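Local structure of serine protease pet (Escherichia coli, 4OM9) at residues W9-D12 with Y13-A17; V22-P25 with G26-H29; I317-N321 with K322-V326; L388-Q391 with K392-N395. The protein acts as a secreted serine protease and enterotoxin of enteroaggregative E. coli, an autotransporter passenger that probably cleaves the host cytoskeletal protein alpha-fodrin. One frame throughout, in Å; residues are numbered along the deposited sequence.

Interaction 1. Residues W9-D12 with Y13-A17; sequences WARD and YLDLA
The ring of Tyr-13 turns an edge toward the turn of chain before it: the carbonyl O of Ala-10 lies in the ring plane, 3.9 Å from CD2 of Tyr-13. Phe-199 stacks on this ring, and the hydroxyl of Tyr-13 is hydrogen-bonded to Thr-200 N and Asp-4 O, so a tyrosine serves both as apolar plate and buried polar end. The Trp-9 indole makes cation-pi contacts with Lys-35 and Lys-563, while its NE1 bonds to Asn-555. A third flat group, the guanidinium of Arg-11, has water 1 at its edge and in its plane. That water accepts from NE of Arg-11 at 3.1 Å and donates to OD1 of Asp-12 and to OD2 of Asp-15, the latter at 2.7 Å, linking three side chains of one helical face. Directly, Arg-11 NE and Asp-15 OD2 form only a long salt bridge of 3.9 Å; the oxygen sits well out of the guanidinium plane, which is inclined 41° to the carboxylate, and no N-H points at it. With CG anti to the backbone N (chi1 166°), Arg-11 runs its chain past the Asp-15 carboxylate. The water and the arginine probably ease repulsion between the two acids, and Asp-15 is further held by Ala-524 and His-523. Trp-9 N donates to Asp-12 OD2 at 3.0 Å, meeting it from above the carboxylate plane. An acid three residues on from a backbone N-H, closing the first turn, is characteristic of a helix N-terminus, here that of the buried helix 10-17 in the protease domain.

Interaction 2. Residues V22-P25 with G26-H29; sequences VFQP and GSTH
Two hydrogen bonds from Ser-27 converge on one acceptor, the carbonyl O of Gln-24. The backbone bond, Ser-27 N to Gln-24 O, measures 3.1 Å with an N-H...O angle of 158°. The side-chain bond, Ser-27 OG to the same Gln-24 O, is 2.9 Å long and comes in from above the carbonyl plane, on the same face as the N-H. Serine suits the place because its short hydroxyl, set beside its own backbone N (chi1 -66°), can reach back to the oxygen its N-H already holds.

Van der Waals contacts are few. Ser-27 OG rests 3.6 Å from CB of Gln-24, whose amide leads away to bond with Gly-21 O. Val-22 O lies 3.6 Å from OG of Ser-27, bringing the start of the segment alongside the turn.

Backbone shape accounts for the two central residues. Pro-25 has the phi its ring favours, whereas Gly-26 adopts a positive phi of 90°, where a side chain would be jammed against Pro-25 O. Gly-26 and Ser-27 also pair through their backbones with Val-47. Proline followed by glycine at the two corners is the classic signature of a type II beta turn, which here reverses the surface loop between helix 10-17 and strand 31-32.

Interaction 3. Residues I317-N321 with K322-V326; sequences IFDEN and KKYTV
Tyr-324 reaches back over the turn toward Phe-318 and Asp-319. Its CB lies 3.8 Å from CE2 of Phe-318, on the near edge of that ring. At the ring, CG and CD1 come against the same edge, with Tyr-324 CD1 3.4 Å from Phe-318 CD2; that CD2 stands over the centre of the tyrosine face. The pair is thus T-shaped (edge-to-face), centroids 4.7 Å apart and planes at 65°, the edge belonging to Phe-318 and the face to Tyr-324. Farther out, CE1 of Tyr-324 has OD1 of Asp-319 at its edge, in the ring plane, at 3.4 Å. The tip, Tyr-324 OH, donates to Asp-319 OD1 over 2.7 Å, striking the oxygen from above the carboxylate plane, 46° out of it.

Asp-319 can accept there because its CG sits between its own backbone N and carbonyl carbon (chi1 62°), which swings the carboxylate across toward the tyrosine. Its other oxygen takes the N-H of Gly-299, and Tyr-324 OH is also bonded to Gly-300 N, so both polar ends are tied to the preceding coil. Lys-322 adds its aliphatic part: CG packs 3.6 Å from Asp-319 OD1, while the ammonium leads away, leaving the charges apart. Tyrosine fits this position by offering an apolar face to the interior and a hydroxyl to the turn. Phe-297 from the coil before and Ile-341 and Ile-343 from the coil after pack on Phe-318, part of the stacked interior side chains typical of a right-handed parallel beta-helix, whose turn here joins strands 316-318 and 323-328 of different faces.

Interaction 4. Residues L388-Q391 with K392-N395; sequences LGAQ and KTFN
In the turn that leads from strand 385-388 to strand 397-399 of the beta-helix, the side chain of Thr-393 folds back on the residues leaving the first strand. Its hydroxyl donates to the carbonyl, OG1 to Ala-390 O, modelled at 2.5 Å, a doubtfully short length at this resolution. OG1 also lies 3.1 Å from Ala-390 N and 3.4 Å from CB of Leu-388. The threonine branches divide the work: OG1 stands beside the backbone N (chi1 -63°) and faces the turn, while CG2, anti to that N, meets CD2 of Leu-388 at 3.7 Å. A beta-branched residue, both polar and apolar, thus suits a turn lying against the core.

Such turns stack coil on coil in a parallel beta-helix, and this one pairs through the backbone of Thr-393 with Gln-375 in the coil before and Ala-413 in the coil after. Leu-388 fills the interior beside Val-406 and Leu-408; its CD2 also reaches the edge of the Phe-394 ring, 4.0 Å from CD2 of Phe-394. At the outer bend Lys-392 takes a positive phi of 53°, its CB 3.1 Å from Gln-391 O, while the Gln-391 amide turns outward to Asn-412.

How the interactions relate
Along the chain the four contacts follow one another without overlap. Interactions 1 and 2 belong to the N-terminal protease region, with centres about 13 Å apart, and they touch: CD1 of Phe-23 packs 3.4 Å from CD1 of Leu-16, so the loop 22-29 lies against helix 10-17. Interactions 3 and 4 sit on the beta-helix, their centres about 21 Å apart and their nearest atoms about 12 Å; strands 316-318 and 397-399 share one parallel sheet, strands 323-328 and 385-388 another. The two groups stand well apart, interaction 1 having its centre about 43 Å from that of interaction 3. Together they sample the autotransporter passenger plan, a globular protease domain carried on a long beta-helical stalk.

Interaction 1. Residues W9-D12 with Y13-A17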
ATOM      1  N   TRP A   9      -4.651  19.106  18.102  1.00 42.38           N
ATOM      2  CA  TRP A   9      -5.253  17.945  18.749  1.00 42.18           C
ATOM      3  C   TRP A   9      -4.277  17.282  19.718  1.00 39.20           C
ATOM      4  O   TRP A   9      -3.060  17.278  19.505  1.00 34.77           O
ATOM      5  CB  TRP A   9      -5.711  16.925  17.722  1.00 43.07           C
ATOM      6  CG  TRP A   9      -7.064  17.152  17.222  1.00 44.48           C
ATOM      7  CD1 TRP A   9      -8.189  16.469  17.570  1.00 41.88           C
ATOM      8  CD2 TRP A   9      -7.461  18.121  16.252  1.00 45.96           C
ATOM      9  NE1 TRP A   9      -9.265  16.962  16.884  1.00 47.83           N
ATOM     10  CE2 TRP A   9      -8.843  17.972  16.058  1.00 45.77           C
ATOM     11  CE3 TRP A   9      -6.776  19.105  15.527  1.00 48.52           C
ATOM     12  CZ2 TRP A   9      -9.564  18.766  15.169  1.00 49.80           C
ATOM     13  CZ3 TRP A   9      -7.485  19.891  14.643  1.00 50.94           C
ATOM     14  CH2 TRP A   9      -8.867  19.724  14.476  1.00 53.10           C
ATOM     15  N   ALA A  10      -4.833  16.712  20.776  1.00 36.30           N
ATOM     16  CA  ALA A  10      -4.048  16.077  21.812  1.00 38.10           C
ATOM     17  C   ALA A  10      -3.175  14.968  21.208  1.00 39.00           C
ATOM     18  O   ALA A  10      -2.006  14.820  21.555  1.00 34.74           O
ATOM     19  CB  ALA A  10      -4.975  15.531  22.899  1.00 34.93           C
ATOM     20  N   ARG A  11      -3.754  14.232  20.265  1.00 40.65           N
ATOM     21  CA  ARG A  11      -3.112  13.078  19.650  1.00 39.51           C
ATOM     22  C   ARG A  11      -1.930  13.517  18.783  1.00 38.59           C
ATOM     23  O   ARG A  11      -1.007  12.728  18.496  1.00 37.18           O
ATOM     24  CB  ARG A  11      -4.153  12.299  18.832  1.00 38.83           C
ATOM     25  CG  ARG A  11      -3.613  11.268  17.872  1.00 41.48           C
ATOM     26  CD  ARG A  11      -4.750  10.507  17.226  1.00 37.28           C
ATOM     27  NE  ARG A  11      -4.855  10.805  15.805  1.00 37.28           N
ATOM     28  CZ  ARG A  11      -5.632  10.130  14.963  1.00 40.96           C
ATOM     29  NH1 ARG A  11      -6.361   9.115  15.405  1.00 39.14           N
ATOM     30  NH2 ARG A  11      -5.670  10.454  13.679  1.00 38.11           N
ATOM     31  N   ASP A  12      -1.944  14.791  18.391  1.00 38.44           N
ATOM     32  CA  ASP A  12      -0.889  15.324  17.537  1.00 37.82           C
ATOM     33  C   ASP A  12       0.492  15.334  18.211  1.00 38.09           C
ATOM     34  O   ASP A  12       1.500  15.009  17.576  1.00 35.24           O
ATOM     35  CB  ASP A  12      -1.253  16.736  17.074  1.00 42.41           C
ATOM     36  CG  ASP A  12      -2.409  16.741  16.090  1.00 47.31           C
ATOM     37  OD1 ASP A  12      -2.617  15.703  15.425  1.00 43.35           O
ATOM     38  OD2 ASP A  12      -3.095  17.785  15.963  1.00 51.22           O
ATOM     39  N   TYR A  13       0.541  15.714  19.486  1.00 34.72           N
ATOM     40  CA  TYR A  13       1.800  15.693  20.215  1.00 33.44           C
ATOM     41  C   TYR A  13       2.344  14.276  20.331  1.00 31.88           C
ATOM     42  O   TYR A  13       3.549  14.062  20.277  1.00 30.84           O
ATOM     43  CB  TYR A  13       1.634  16.298  21.611  1.00 33.89           C
ATOM     44  CG  TYR A  13       1.310  17.773  21.631  1.00 39.37           C
ATOM     45  CD1 TYR A  13       2.325  18.726  21.597  1.00 41.28           C
ATOM     46  CD2 TYR A  13      -0.011  18.217  21.695  1.00 36.56           C
ATOM     47  CE1 TYR A  13       2.037  20.091  21.621  1.00 39.63           C
ATOM     48  CE2 TYR A  13      -0.314  19.571  21.712  1.00 40.02           C
ATOM     49  CZ  TYR A  13       0.716  20.507  21.683  1.00 40.85           C
ATOM     50  OH  TYR A  13       0.422  21.854  21.702  1.00 42.32           O
ATOM     51  N   LEU A  14       1.440  13.322  20.497  1.00 32.37           N
ATOM     52  CA  LEU A  14       1.780  11.907  20.651  1.00 29.46           C
ATOM     53  C   LEU A  14       2.248  11.294  19.341  1.00 29.53           C
ATOM     54  O   LEU A  14       3.222  10.548  19.312  1.00 29.40           O
ATOM     55  CB  LEU A  14       0.573  11.144  21.166  1.00 29.51           C
ATOM     56  CG  LEU A  14       0.296  11.075  22.665  1.00 29.15           C
ATOM     57  CD1 LEU A  14       0.698  12.312  23.378  1.00 29.17           C
ATOM     58  CD2 LEU A  14      -1.162  10.798  22.914  1.00 30.33           C
ATOM     59  N   ASP A  15       1.539  11.612  18.256  1.00 30.32           N
ATOM     60  CA  ASP A  15       1.900  11.122  16.924  1.00 32.80           C
ATOM     61  C   ASP A  15       3.341  11.512  16.594  1.00 31.28           C
ATOM     62  O   ASP A  15       4.097  10.712  16.039  1.00 30.02           O
ATOM     63  CB  ASP A  15       0.957  11.680  15.839  1.00 31.57           C
ATOM     64  CG  ASP A  15      -0.237  10.764  15.536  1.00 31.94           C
ATOM     65  OD1 ASP A  15      -0.294   9.633  16.045  1.00 31.36           O
ATOM     66  OD2 ASP A  15      -1.140  11.202  14.770  1.00 38.35           O
ATOM     67  N   LEU A  16       3.706  12.745  16.935  1.00 30.56           N
ATOM     68  CA  LEU A  16       5.032  13.256  16.620  1.00 30.58           C
ATOM     69  C   LEU A  16       6.104  12.518  17.416  1.00 29.69           C
ATOM     70  O   LEU A  16       7.143  12.167  16.870  1.00 29.58           O
ATOM     71  CB  LEU A  16       5.118  14.760  16.892  1.00 31.16           C
ATOM     72  CG  LEU A  16       6.467  15.461  16.703  1.00 31.37           C
ATOM     73  CD1 LEU A  16       7.091  15.161  15.351  1.00 31.72           C
ATOM     74  CD2 LEU A  16       6.300  16.960  16.879  1.00 32.16           C
ATOM     75  N   ALA A  17       5.850  12.296  18.703  1.00 30.26           N
ATOM     76  CA  ALA A  17       6.858  11.694  19.570  1.00 31.33           C
ATOM     77  C   ALA A  17       7.042  10.231  19.206  1.00 29.74           C
ATOM     78  O   ALA A  17       8.116   9.684  19.369  1.00 30.84           O
ATOM     79  CB  ALA A  17       6.477  11.826  21.049  1.00 28.35           C
TER
HETATM   80  O   HOH W   1      -2.893  13.186  15.223  1.00 31.85           O

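Interaction 2. Residues V22-P25 with G26-H29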
ATOM      1  N   VAL A  22       1.353  11.354  10.345  1.00 33.97           N
ATOM      2  CA  VAL A  22       2.117  12.121   9.356  1.00 36.63           C
ATOM      3  C   VAL A  22       3.572  12.308   9.739  1.00 34.11           C
ATOM      4  O   VAL A  22       4.344  12.874   8.965  1.00 34.71           O
ATOM      5  CB  VAL A  22       1.534  13.529   9.103  1.00 37.70           C
ATOM      6  CG1 VAL A  22       0.107  13.443   8.470  1.00 36.46           C
ATOM      7  CG2 VAL A  22       1.586  14.387  10.376  1.00 35.22           C
ATOM      8  N   PHE A  23       3.946  11.838  10.925  1.00 34.13           N
ATOM      9  CA  PHE A  23       5.264  12.129  11.468  1.00 33.80           C
ATOM     10  C   PHE A  23       6.216  10.937  11.353  1.00 36.70           C
ATOM     11  O   PHE A  23       6.988  10.650  12.279  1.00 32.54           O
ATOM     12  CB  PHE A  23       5.156  12.551  12.929  1.00 32.55           C
ATOM     13  CG  PHE A  23       4.384  13.824  13.143  1.00 33.15           C
ATOM     14  CD1 PHE A  23       4.922  15.042  12.779  1.00 34.49           C
ATOM     15  CD2 PHE A  23       3.134  13.799  13.742  1.00 34.55           C
ATOM     16  CE1 PHE A  23       4.233  16.220  13.004  1.00 35.32           C
ATOM     17  CE2 PHE A  23       2.448  14.951  13.973  1.00 36.44           C
ATOM     18  CZ  PHE A  23       2.997  16.174  13.595  1.00 38.65           C
ATOM     19  N   GLN A  24       6.133  10.239  10.225  1.00 41.28           N
ATOM     20  CA  GLN A  24       7.096   9.209   9.883  1.00 40.40           C
ATOM     21  C   GLN A  24       8.488   9.808   9.846  1.00 43.40           C
ATOM     22  O   GLN A  24       8.653  10.969   9.454  1.00 42.68           O
ATOM     23  CB  GLN A  24       6.756   8.579   8.538  1.00 42.96           C
ATOM     24  CG  GLN A  24       5.348   8.050   8.496  1.00 39.75           C
ATOM     25  CD  GLN A  24       5.118   7.029   9.577  1.00 43.02           C
ATOM     26  OE1 GLN A  24       5.907   6.107   9.732  1.00 44.50           O
ATOM     27  NE2 GLN A  24       4.045   7.192  10.341  1.00 43.37           N
ATOM     28  N   PRO A  25       9.494   9.018  10.260  1.00 41.23           N
ATOM     29  CA  PRO A  25      10.885   9.485  10.266  1.00 46.53           C
ATOM     30  C   PRO A  25      11.305  10.000   8.894  1.00 46.46           C
ATOM     31  O   PRO A  25      11.106   9.291   7.910  1.00 41.68           O
ATOM     32  CB  PRO A  25      11.691   8.226  10.652  1.00 42.93           C
ATOM     33  CG  PRO A  25      10.706   7.336  11.355  1.00 44.50           C
ATOM     34  CD  PRO A  25       9.373   7.608  10.678  1.00 40.94           C
ATOM     35  N   GLY A  26      11.864  11.212   8.840  1.00 36.90           N
ATOM     36  CA  GLY A  26      12.366  11.769   7.602  1.00 40.42           C
ATOM     37  C   GLY A  26      11.337  12.572   6.807  1.00 46.51           C
ATOM     38  O   GLY A  26      11.678  13.164   5.779  1.00 48.64           O
ATOM     39  N   SER A  27      10.086  12.584   7.264  1.00 46.42           N
ATOM     40  CA  SER A  27       9.038  13.349   6.591  1.00 47.48           C
ATOM     41  C   SER A  27       9.357  14.842   6.580  1.00 51.41           C
ATOM     42  O   SER A  27       9.554  15.454   7.631  1.00 51.94           O
ATOM     43  CB  SER A  27       7.678  13.134   7.261  1.00 42.45           C
ATOM     44  OG  SER A  27       7.239  11.805   7.123  1.00 41.80           O
ATOM     45  N   THR A  28       9.413  15.421   5.391  1.00 61.11           N
ATOM     46  CA  THR A  28       9.619  16.856   5.256  1.00 66.49           C
ATOM     47  C   THR A  28       8.290  17.572   4.999  1.00 64.76           C
ATOM     48  O   THR A  28       7.310  16.932   4.614  1.00 63.37           O
ATOM     49  CB  THR A  28      10.584  17.168   4.108  1.00 70.09           C
ATOM     50  OG1 THR A  28      10.006  16.725   2.875  1.00 68.44           O
ATOM     51  CG2 THR A  28      11.914  16.465   4.325  1.00 58.16           C
ATOM     52  N   HIS A  29       8.273  18.889   5.222  1.00 62.51           N
ATOM     53  CA  HIS A  29       7.135  19.749   4.877  1.00 62.76           C
ATOM     54  C   HIS A  29       5.843  19.305   5.534  1.00 61.56           C
ATOM     55  O   HIS A  29       4.797  19.259   4.892  1.00 65.54           O
ATOM     56  CB  HIS A  29       6.936  19.797   3.360  1.00 68.56           C
ATOM     57  CG  HIS A  29       7.963  20.621   2.645  1.00 81.61           C
ATOM     58  ND1 HIS A  29       9.001  21.241   3.300  1.00 80.82           N
ATOM     59  CD2 HIS A  29       8.094  20.936   1.335  1.00 83.35           C
ATOM     60  CE1 HIS A  29       9.738  21.902   2.421  1.00 80.53           C
ATOM     61  NE2 HIS A  29       9.208  21.735   1.224  1.00 81.39           N
TER

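Interaction 3. Residues I317-N321 with K322-V326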
ATOM      1  N   ILE A 317      32.482  -8.547  21.189  1.00 29.17           N
ATOM      2  CA  ILE A 317      32.479  -7.525  20.165  1.00 29.72           C
ATOM      3  C   ILE A 317      33.530  -7.871  19.136  1.00 34.29           C
ATOM      4  O   ILE A 317      34.674  -8.135  19.485  1.00 35.73           O
ATOM      5  CB  ILE A 317      32.746  -6.125  20.750  1.00 32.96           C
ATOM      6  CG1 ILE A 317      31.620  -5.714  21.704  1.00 32.08           C
ATOM      7  CG2 ILE A 317      32.947  -5.090  19.632  1.00 31.41           C
ATOM      8  CD1 ILE A 317      31.780  -4.251  22.285  1.00 31.28           C
ATOM      9  N   PHE A 318      33.136  -7.869  17.866  1.00 35.06           N
ATOM     10  CA  PHE A 318      34.015  -8.270  16.777  1.00 36.57           C
ATOM     11  C   PHE A 318      34.269  -7.105  15.850  1.00 36.93           C
ATOM     12  O   PHE A 318      33.375  -6.303  15.619  1.00 35.19           O
ATOM     13  CB  PHE A 318      33.405  -9.431  15.989  1.00 33.16           C
ATOM     14  CG  PHE A 318      33.299 -10.698  16.771  1.00 33.17           C
ATOM     15  CD1 PHE A 318      32.195 -10.943  17.565  1.00 30.87           C
ATOM     16  CD2 PHE A 318      34.314 -11.642  16.721  1.00 36.13           C
ATOM     17  CE1 PHE A 318      32.114 -12.112  18.290  1.00 29.96           C
ATOM     18  CE2 PHE A 318      34.232 -12.798  17.440  1.00 33.70           C
ATOM     19  CZ  PHE A 318      33.135 -13.036  18.223  1.00 33.89           C
ATOM     20  N   ASP A 319      35.480  -7.026  15.307  1.00 43.50           N
ATOM     21  CA  ASP A 319      35.832  -5.947  14.391  1.00 45.24           C
ATOM     22  C   ASP A 319      35.246  -6.212  13.010  1.00 42.49           C
ATOM     23  O   ASP A 319      34.392  -7.084  12.854  1.00 44.26           O
ATOM     24  CB  ASP A 319      37.354  -5.775  14.314  1.00 47.73           C
ATOM     25  CG  ASP A 319      38.051  -7.006  13.782  1.00 52.88           C
ATOM     26  OD1 ASP A 319      37.418  -8.075  13.741  1.00 52.91           O
ATOM     27  OD2 ASP A 319      39.236  -6.909  13.406  1.00 55.77           O
ATOM     28  N   GLU A 320      35.712  -5.469  12.009  1.00 49.00           N
ATOM     29  CA  GLU A 320      35.114  -5.506  10.673  1.00 51.64           C
ATOM     30  C   GLU A 320      35.884  -6.378   9.683  1.00 48.78           C
ATOM     31  O   GLU A 320      37.081  -6.586   9.837  1.00 55.01           O
ATOM     32  CB  GLU A 320      34.999  -4.083  10.116  1.00 50.98           C
ATOM     33  CG  GLU A 320      34.200  -3.142  10.996  1.00 52.74           C
ATOM     34  CD  GLU A 320      34.188  -1.717  10.468  1.00 64.93           C
ATOM     35  OE1 GLU A 320      35.188  -1.300   9.848  1.00 64.51           O
ATOM     36  OE2 GLU A 320      33.174  -1.012  10.669  1.00 68.90           O
ATOM     37  N   ASN A 321      35.177  -6.884   8.673  1.00 48.40           N
ATOM     38  CA  ASN A 321      35.785  -7.610   7.556  1.00 51.52           C
ATOM     39  C   ASN A 321      36.644  -8.818   7.957  1.00 58.42           C
ATOM     40  O   ASN A 321      37.645  -9.109   7.300  1.00 57.77           O
ATOM     41  CB  ASN A 321      36.642  -6.662   6.700  1.00 49.33           C
ATOM     42  CG  ASN A 321      35.857  -5.459   6.174  1.00 57.06           C
ATOM     43  OD1 ASN A 321      34.780  -5.605   5.583  1.00 62.19           O
ATOM     44  ND2 ASN A 321      36.398  -4.260   6.397  1.00 56.33           N
ATOM     45  N   LYS A 322      36.264  -9.532   9.016  1.00 49.46           N
ATOM     46  CA  LYS A 322      37.038 -10.705   9.424  1.00 49.07           C
ATOM     47  C   LYS A 322      36.174 -11.939   9.685  1.00 49.07           C
ATOM     48  O   LYS A 322      34.989 -11.836   9.981  1.00 46.34           O
ATOM     49  CB  LYS A 322      37.869 -10.392  10.672  1.00 52.75           C
ATOM     50  CG  LYS A 322      38.768  -9.176  10.541  1.00 57.39           C
ATOM     51  CD  LYS A 322      39.943  -9.422   9.619  1.00 60.94           C
ATOM     52  CE  LYS A 322      40.768  -8.148   9.469  1.00 64.87           C
ATOM     53  NZ  LYS A 322      42.164  -8.396   8.991  1.00 80.56           N
ATOM     54  N   LYS A 323      36.798 -13.105   9.580  1.00 48.41           N
ATOM     55  CA  LYS A 323      36.149 -14.386   9.848  1.00 44.13           C
ATOM     56  C   LYS A 323      36.540 -14.948  11.229  1.00 46.89           C
ATOM     57  O   LYS A 323      37.709 -15.013  11.569  1.00 52.04           O
ATOM     58  CB  LYS A 323      36.505 -15.387   8.742  1.00 40.89           C
ATOM     59  CG  LYS A 323      35.891 -16.766   8.914  1.00 48.17           C
ATOM     60  CD  LYS A 323      34.380 -16.678   9.139  1.00 49.32           C
ATOM     61  CE  LYS A 323      33.653 -17.886   8.566  1.00 50.13           C
ATOM     62  NZ  LYS A 323      34.029 -19.169   9.198  1.00 50.89           N
ATOM     63  N   TYR A 324      35.541 -15.341  12.014  1.00 49.48           N
ATOM     64  CA  TYR A 324      35.742 -15.915  13.344  1.00 50.44           C
ATOM     65  C   TYR A 324      34.978 -17.220  13.523  1.00 49.69           C
ATOM     66  O   TYR A 324      33.894 -17.395  12.972  1.00 50.65           O
ATOM     67  CB  TYR A 324      35.284 -14.947  14.435  1.00 47.20           C
ATOM     68  CG  TYR A 324      36.111 -13.696  14.564  1.00 51.64           C
ATOM     69  CD1 TYR A 324      35.813 -12.561  13.810  1.00 49.21           C
ATOM     70  CD2 TYR A 324      37.173 -13.635  15.459  1.00 51.58           C
ATOM     71  CE1 TYR A 324      36.563 -11.404  13.938  1.00 52.30           C
ATOM     72  CE2 TYR A 324      37.924 -12.487  15.596  1.00 54.64           C
ATOM     73  CZ  TYR A 324      37.621 -11.375  14.834  1.00 56.71           C
ATOM     74  OH  TYR A 324      38.378 -10.239  14.963  1.00 56.24           O
ATOM     75  N   THR A 325      35.534 -18.127  14.314  1.00 40.77           N
ATOM     76  CA  THR A 325      34.796 -19.307  14.733  1.00 38.98           C
ATOM     77  C   THR A 325      34.798 -19.365  16.261  1.00 40.38           C
ATOM     78  O   THR A 325      35.770 -18.977  16.902  1.00 40.51           O
ATOM     79  CB  THR A 325      35.392 -20.591  14.133  1.00 43.04           C
ATOM     80  OG1 THR A 325      35.293 -20.545  12.702  1.00 44.69           O
ATOM     81  CG2 THR A 325      34.634 -21.807  14.619  1.00 41.94           C
ATOM     82  N   VAL A 326      33.680 -19.794  16.834  1.00 34.81           N
ATOM     83  CA  VAL A 326      33.559 -20.005  18.265  1.00 33.98           C
ATOM     84  C   VAL A 326      33.215 -21.467  18.495  1.00 39.06           C
ATOM     85  O   VAL A 326      32.137 -21.934  18.112  1.00 37.87           O
ATOM     86  CB  VAL A 326      32.484 -19.122  18.901  1.00 34.76           C
ATOM     87  CG1 VAL A 326      32.383 -19.401  20.388  1.00 33.36           C
ATOM     88  CG2 VAL A 326      32.757 -17.629  18.624  1.00 32.03           C
TER

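Interaction 4. Residues L388-Q391 with K392-N395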
ATOM      1  N   LEU A 388      20.415 -19.274  10.124  1.00 30.86           N
ATOM      2  CA  LEU A 388      20.001 -20.462  10.836  1.00 32.25           C
ATOM      3  C   LEU A 388      20.537 -21.641  10.082  1.00 36.42           C
ATOM      4  O   LEU A 388      20.064 -21.926   8.989  1.00 34.14           O
ATOM      5  CB  LEU A 388      18.486 -20.523  10.941  1.00 28.87           C
ATOM      6  CG  LEU A 388      17.869 -19.210  11.407  1.00 29.75           C
ATOM      7  CD1 LEU A 388      16.345 -19.317  11.513  1.00 27.19           C
ATOM      8  CD2 LEU A 388      18.484 -18.795  12.751  1.00 27.46           C
ATOM      9  N   GLY A 389      21.542 -22.310  10.647  1.00 34.12           N
ATOM     10  CA  GLY A 389      22.178 -23.424   9.969  1.00 37.14           C
ATOM     11  C   GLY A 389      21.768 -24.776  10.514  1.00 36.20           C
ATOM     12  O   GLY A 389      22.321 -25.798  10.120  1.00 40.88           O
ATOM     13  N   ALA A 390      20.786 -24.795  11.409  1.00 33.72           N
ATOM     14  CA  ALA A 390      20.385 -26.054  12.038  1.00 35.92           C
ATOM     15  C   ALA A 390      18.867 -26.167  12.158  1.00 36.53           C
ATOM     16  O   ALA A 390      18.165 -25.153  12.120  1.00 35.04           O
ATOM     17  CB  ALA A 390      21.043 -26.192  13.424  1.00 35.43           C
ATOM     18  N   GLN A 391      18.368 -27.396  12.289  1.00 34.29           N
ATOM     19  CA  GLN A 391      16.960 -27.613  12.596  1.00 38.14           C
ATOM     20  C   GLN A 391      16.606 -26.932  13.924  1.00 34.95           C
ATOM     21  O   GLN A 391      17.305 -27.108  14.917  1.00 33.99           O
ATOM     22  CB  GLN A 391      16.620 -29.109  12.650  1.00 37.52           C
ATOM     23  CG  GLN A 391      15.254 -29.407  13.280  1.00 38.25           C
ATOM     24  CD  GLN A 391      14.499 -30.588  12.626  1.00 49.70           C
ATOM     25  OE1 GLN A 391      13.437 -30.400  12.011  1.00 51.85           O
ATOM     26  NE2 GLN A 391      15.026 -31.796  12.780  1.00 46.70           N
ATOM     27  N   LYS A 392      15.530 -26.146  13.923  1.00 36.08           N
ATOM     28  CA  LYS A 392      15.048 -25.493  15.131  1.00 38.87           C
ATOM     29  C   LYS A 392      16.185 -24.708  15.799  1.00 42.31           C
ATOM     30  O   LYS A 392      16.450 -24.870  16.996  1.00 35.24           O
ATOM     31  CB  LYS A 392      14.464 -26.521  16.092  1.00 37.82           C
ATOM     32  CG  LYS A 392      13.086 -26.174  16.597  1.00 50.09           C
ATOM     33  CD  LYS A 392      13.125 -25.156  17.715  1.00 43.67           C
ATOM     34  CE  LYS A 392      13.492 -25.835  19.014  1.00 52.47           C
ATOM     35  NZ  LYS A 392      12.306 -26.415  19.711  1.00 61.93           N
ATOM     36  N   THR A 393      16.862 -23.878  15.007  1.00 30.27           N
ATOM     37  CA  THR A 393      18.078 -23.226  15.454  1.00 29.79           C
ATOM     38  C   THR A 393      17.889 -22.480  16.783  1.00 27.69           C
ATOM     39  O   THR A 393      18.641 -22.699  17.730  1.00 28.49           O
ATOM     40  CB  THR A 393      18.596 -22.278  14.376  1.00 27.45           C
ATOM     41  OG1 THR A 393      18.936 -23.056  13.216  1.00 28.09           O
ATOM     42  CG2 THR A 393      19.816 -21.534  14.878  1.00 26.74           C
ATOM     43  N   PHE A 394      16.860 -21.650  16.869  1.00 28.94           N
ATOM     44  CA  PHE A 394      16.482 -21.054  18.141  1.00 30.76           C
ATOM     45  C   PHE A 394      15.110 -21.548  18.509  1.00 28.63           C
ATOM     46  O   PHE A 394      14.396 -22.051  17.660  1.00 30.86           O
ATOM     47  CB  PHE A 394      16.520 -19.525  18.065  1.00 28.17           C
ATOM     48  CG  PHE A 394      17.909 -18.976  17.949  1.00 26.62           C
ATOM     49  CD1 PHE A 394      18.670 -18.740  19.087  1.00 27.96           C
ATOM     50  CD2 PHE A 394      18.467 -18.722  16.713  1.00 24.74           C
ATOM     51  CE1 PHE A 394      19.963 -18.234  19.000  1.00 25.92           C
ATOM     52  CE2 PHE A 394      19.754 -18.226  16.610  1.00 25.93           C
ATOM     53  CZ  PHE A 394      20.509 -17.984  17.761  1.00 26.08           C
ATOM     54  N   ASN A 395      14.744 -21.440  19.773  1.00 30.37           N
ATOM     55  CA  ASN A 395      13.400 -21.807  20.157  1.00 33.41           C
ATOM     56  C   ASN A 395      12.401 -20.722  19.649  1.00 33.51           C
ATOM     57  O   ASN A 395      11.414 -21.041  18.983  1.00 29.66           O
ATOM     58  CB  ASN A 395      13.329 -22.017  21.668  1.00 32.09           C
ATOM     59  CG  ASN A 395      14.184 -23.223  22.132  1.00 38.86           C
ATOM     60  OD1 ASN A 395      14.434 -24.158  21.364  1.00 39.20           O
ATOM     61  ND2 ASN A 395      14.633 -23.191  23.381  1.00 38.79           N
TER